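Long-range contacts in 2-methyl-aconitate isomerase (Shewanella oneidensis, PDB 5K87), which isomerises 2-methyl-trans-aconitate to 2-methyl-cis-aconitate by base-catalysed proton abstraction during propionate breakdown through the 2-methylcitrate cycle: residues Thr113-Ala118 with Arg384-Leu389; Cys137-Trp142 with Ala152-Thr157. The protein carries 1 engineered substitution. All coordinates share one frame; numbering follows the deposited sequence.

Contact 1 of 2, residues Thr113-Ala118 with Arg384-Leu389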
# COMPACT_ATOMS: atom_id res chain seq x y z
N THR A 113 -4.48 -18.71 -0.97
CA THR A 113 -4.94 -20.00 -1.47
C THR A 113 -6.36 -19.96 -2.08
O THR A 113 -6.61 -20.56 -3.11
CB THR A 113 -4.81 -21.08 -0.38
OG1 THR A 113 -3.42 -21.37 -0.16
CG2 THR A 113 -5.52 -22.35 -0.78
N ALA A 114 -7.28 -19.24 -1.45
CA ALA A 114 -8.63 -19.10 -2.02
C ALA A 114 -8.58 -18.42 -3.39
O ALA A 114 -9.32 -18.79 -4.31
CB ALA A 114 -9.53 -18.32 -1.08
N ALA A 115 -7.73 -17.41 -3.52
CA ALA A 115 -7.56 -16.72 -4.79
C ALA A 115 -6.90 -17.63 -5.84
O ALA A 115 -7.22 -17.53 -7.02
CB ALA A 115 -6.78 -15.43 -4.61
N VAL A 116 -6.00 -18.51 -5.41
CA VAL A 116 -5.42 -19.49 -6.32
C VAL A 116 -6.50 -20.37 -6.94
O VAL A 116 -6.51 -20.59 -8.15
CB VAL A 116 -4.37 -20.36 -5.58
CG1 VAL A 116 -4.02 -21.60 -6.39
CG2 VAL A 116 -3.14 -19.53 -5.26
N GLY A 117 -7.42 -20.85 -6.11
CA GLY A 117 -8.50 -21.69 -6.60
C GLY A 117 -9.35 -20.96 -7.62
O GLY A 117 -9.64 -21.49 -8.69
N ALA A 118 -9.75 -19.74 -7.28
CA ALA A 118 -10.55 -18.92 -8.18
C ALA A 118 -9.82 -18.61 -9.48
O ALA A 118 -10.40 -18.70 -10.57
CB ALA A 118 -10.96 -17.64 -7.49
N ARG A 384 -11.79 -18.73 4.01
CA ARG A 384 -11.31 -17.43 3.56
C ARG A 384 -12.30 -16.93 2.50
O ARG A 384 -13.46 -17.37 2.48
CB ARG A 384 -9.87 -17.56 3.03
CG ARG A 384 -8.85 -18.10 4.06
CD ARG A 384 -8.25 -17.01 4.97
NE ARG A 384 -9.12 -16.62 6.07
CZ ARG A 384 -8.82 -15.67 6.94
NH1 ARG A 384 -9.64 -15.38 7.94
NH2 ARG A 384 -7.69 -14.98 6.81
N SER A 385 -11.88 -15.98 1.67
CA SER A 385 -12.67 -15.48 0.55
C SER A 385 -11.66 -14.85 -0.39
O SER A 385 -10.49 -14.67 -0.02
CB SER A 385 -13.69 -14.44 1.01
OG SER A 385 -13.08 -13.24 1.46
N ALA A 386 -12.09 -14.52 -1.61
CA ALA A 386 -11.20 -13.91 -2.59
C ALA A 386 -11.98 -13.12 -3.60
O ALA A 386 -13.15 -13.39 -3.85
CB ALA A 386 -10.41 -14.98 -3.31
N ARG A 387 -11.32 -12.15 -4.22
CA ARG A 387 -11.93 -11.44 -5.33
C ARG A 387 -10.87 -10.79 -6.20
O ARG A 387 -9.80 -10.38 -5.73
CB ARG A 387 -12.96 -10.41 -4.87
CG ARG A 387 -12.44 -9.41 -3.87
CD ARG A 387 -13.50 -8.39 -3.43
NE ARG A 387 -13.77 -7.43 -4.49
CZ ARG A 387 -13.33 -6.17 -4.55
NH1 ARG A 387 -13.65 -5.47 -5.61
NH2 ARG A 387 -12.61 -5.61 -3.60
N VAL A 388 -11.19 -10.69 -7.48
CA VAL A 388 -10.39 -9.92 -8.40
C VAL A 388 -10.58 -8.43 -8.14
O VAL A 388 -11.71 -7.92 -8.05
CB VAL A 388 -10.80 -10.24 -9.83
CG1 VAL A 388 -10.10 -9.30 -10.82
CG2 VAL A 388 -10.50 -11.69 -10.14
N LEU A 389 -9.44 -7.73 -8.04
CA LEU A 389 -9.41 -6.27 -7.91
C LEU A 389 -9.19 -5.59 -9.25
O LEU A 389 -9.85 -4.60 -9.58
CB LEU A 389 -8.31 -5.87 -6.92
CG LEU A 389 -8.37 -6.54 -5.55
CD1 LEU A 389 -7.19 -6.12 -4.69
CD2 LEU A 389 -9.68 -6.22 -4.85
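A115 in the first turn of helix 113-122 and A386 on the long strand 374-391 bring their backbones together, with 5.1 Å between their CA atoms. No hydrogen bond joins the segments, and the helix keeps its own pattern, G117 N to T113 O and A118 N to A114 O. A386 CB points at the helix and meets the peptide between A114 and A115, 3.6 Å from A115 N. It also touches both neighbouring methyls, lying 4.1 Å from A114 CB and 3.9 Å from A115 CB. A114 CB in turn reaches back to the strand, 3.9 Å from S385 O and 4.2 Å from R384 CB. Alanine suits all three places because a single methyl lets helix and strand approach closely. R384 lends only its CB; its chain bends at CD and NE (chi2 -85°, chi3 80°), and its end leads away to N111, a substrate-binding residue whose OD1 accepts a hydrogen bond from NH2. S385 turns its hydroxyl from the helix to R20, while R387 forms a salt bridge with D64 of the second subunit. No polar side-chain atom thus bridges the segments: methyls pack on one another and on backbone atoms, held by van der Waals contact.

Contact 2 of 2, residues Cys137-Trp142 with Ala152-Thr157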
# COMPACT_ATOMS: atom_id res chain seq x y z
N CYS A 137 -16.77 -26.10 -7.01
CA CYS A 137 -15.64 -26.71 -7.69
C CYS A 137 -14.52 -26.94 -6.68
O CYS A 137 -13.98 -25.99 -6.11
CB CYS A 137 -15.13 -25.81 -8.82
SG CYS A 137 -13.68 -26.45 -9.66
N THR A 138 -14.19 -28.20 -6.45
CA THR A 138 -13.13 -28.55 -5.52
C THR A 138 -11.79 -28.56 -6.26
O THR A 138 -11.51 -29.45 -7.07
CB THR A 138 -13.42 -29.90 -4.86
OG1 THR A 138 -14.58 -29.77 -4.02
CG2 THR A 138 -12.26 -30.37 -4.03
N VAL A 139 -10.99 -27.53 -6.01
CA VAL A 139 -9.72 -27.36 -6.70
C VAL A 139 -8.62 -28.01 -5.88
O VAL A 139 -8.41 -27.64 -4.71
CB VAL A 139 -9.39 -25.87 -6.93
CG1 VAL A 139 -8.08 -25.74 -7.68
CG2 VAL A 139 -10.51 -25.20 -7.71
N ARG A 140 -7.92 -28.96 -6.48
CA ARG A 140 -6.84 -29.67 -5.81
C ARG A 140 -5.52 -29.00 -6.19
O ARG A 140 -5.06 -29.10 -7.33
CB ARG A 140 -6.85 -31.15 -6.21
CG ARG A 140 -8.20 -31.84 -5.92
CD ARG A 140 -8.35 -33.15 -6.69
NE ARG A 140 -8.31 -32.92 -8.13
CZ ARG A 140 -8.21 -33.88 -9.05
NH1 ARG A 140 -8.15 -35.16 -8.68
NH2 ARG A 140 -8.17 -33.57 -10.33
N ILE A 141 -4.95 -28.28 -5.23
CA ILE A 141 -3.78 -27.45 -5.50
C ILE A 141 -2.52 -28.17 -5.05
O ILE A 141 -2.44 -28.64 -3.92
CB ILE A 141 -3.88 -26.11 -4.75
CG1 ILE A 141 -5.14 -25.34 -5.16
CG2 ILE A 141 -2.65 -25.27 -5.01
CD1 ILE A 141 -5.54 -24.25 -4.20
N TRP A 142 -1.54 -28.25 -5.94
CA TRP A 142 -0.21 -28.69 -5.56
C TRP A 142 0.60 -27.46 -5.21
O TRP A 142 0.91 -26.63 -6.06
CB TRP A 142 0.46 -29.46 -6.70
CG TRP A 142 1.86 -29.89 -6.40
CD1 TRP A 142 3.01 -29.47 -7.02
CD2 TRP A 142 2.27 -30.83 -5.39
NE1 TRP A 142 4.10 -30.10 -6.47
CE2 TRP A 142 3.68 -30.92 -5.47
CE3 TRP A 142 1.59 -31.59 -4.44
CZ2 TRP A 142 4.41 -31.76 -4.62
CZ3 TRP A 142 2.32 -32.42 -3.60
CH2 TRP A 142 3.72 -32.50 -3.70
N ALA A 152 -9.17 -26.11 -2.32
CA ALA A 152 -10.03 -24.94 -2.23
C ALA A 152 -11.40 -25.26 -2.80
O ALA A 152 -11.51 -25.69 -3.94
CB ALA A 152 -9.42 -23.77 -2.97
N HIS A 153 -12.44 -25.09 -1.99
CA HIS A 153 -13.81 -25.34 -2.43
C HIS A 153 -14.39 -24.03 -2.92
O HIS A 153 -14.85 -23.21 -2.13
CB HIS A 153 -14.65 -25.93 -1.30
CG HIS A 153 -14.10 -27.20 -0.74
ND1 HIS A 153 -14.23 -28.42 -1.38
CD2 HIS A 153 -13.40 -27.45 0.39
CE1 HIS A 153 -13.65 -29.36 -0.66
NE2 HIS A 153 -13.13 -28.80 0.42
N VAL A 154 -14.34 -23.83 -4.23
CA VAL A 154 -14.72 -22.55 -4.81
C VAL A 154 -16.14 -22.60 -5.35
O VAL A 154 -16.46 -23.46 -6.16
CB VAL A 154 -13.75 -22.15 -5.94
CG1 VAL A 154 -14.12 -20.78 -6.50
CG2 VAL A 154 -12.31 -22.19 -5.44
N PRO A 155 -16.99 -21.67 -4.90
CA PRO A 155 -18.38 -21.67 -5.40
C PRO A 155 -18.46 -21.21 -6.85
O PRO A 155 -17.72 -20.30 -7.27
CB PRO A 155 -19.09 -20.70 -4.47
CG PRO A 155 -18.00 -19.75 -4.01
CD PRO A 155 -16.76 -20.60 -3.91
N ILE A 156 -19.37 -21.82 -7.59
CA ILE A 156 -19.57 -21.57 -9.02
C ILE A 156 -21.02 -21.17 -9.29
O ILE A 156 -21.95 -21.79 -8.79
CB ILE A 156 -19.28 -22.84 -9.85
CG1 ILE A 156 -17.87 -23.39 -9.56
CG2 ILE A 156 -19.47 -22.56 -11.33
CD1 ILE A 156 -16.73 -22.48 -10.00
N THR A 157 -21.20 -20.12 -10.09
CA THR A 157 -22.52 -19.71 -10.56
C THR A 157 -22.43 -19.44 -12.06
O THR A 157 -21.56 -18.69 -12.50
CB THR A 157 -22.99 -18.44 -9.85
OG1 THR A 157 -23.17 -18.71 -8.45
CG2 THR A 157 -24.30 -17.94 -10.45
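T138 and H153 meet because T138 OG1 and H153 CG both stand anti to their own carbonyl carbons (chi1 -67° and -58°). The two side chains lie side by side on one face of the antiparallel beta hairpin made by strands 135-143 and 148-157. With chi2 at -77° turning the ring of H153, T138 OG1 comes to its edge, near its plane, and shares a hydrogen bond of 3.0 Å with H153 ND1; on the ring's other nitrogen, NE2 bonds to E182. A threonine fits here, since its hydroxyl meets the ring while CG2 packs beside CE1. T138 and H153 form a non-hydrogen-bonded pair, flanked by the hydrogen-bonded pairs C137-V154 and V139-A152. Four nearly straight N-H...O bonds result, among them V139 N to A152 O at 2.8 Å. The opposite face, bearing C137, V139, A152 and V154, is apolar, and I121 of helix 113-122 packs on C137, V139 and V154. Branched V139 and V154 touch, V139 CG2 lying 4.2 Å from V154 CG2. Small A152 receives the tip of I141, with I141 CD1 4.1 Å from A152 CB. Toward the end of strand 148-157, I156 lays CG1 3.7 Å from C137 CB.

Helix 113-122, one half of contact 1, lies between segment 384-389 and the hairpin of contact 2; the contact centres are about 10 Å apart. Segment 384-389 of strand 374-391 packs against one side of the helix through A114 and A115, while the hairpin meets other parts of its surface: I141 CD1 rests 3.8 Å from V116 CG1, and V154 CG2 approaches G117 C at 3.9 Å, where the glycine has no side chain to intervene. Along the chain, contact 2 is nested inside the loop that contact 1 closes. Contact 1 is nearer the active site, the side chain of R384 lying about 7 Å from the bound malonate. The side chain of I141 is about 13 Å from the malonate and about 11 Å from that of C109, the inferred proton donor/acceptor.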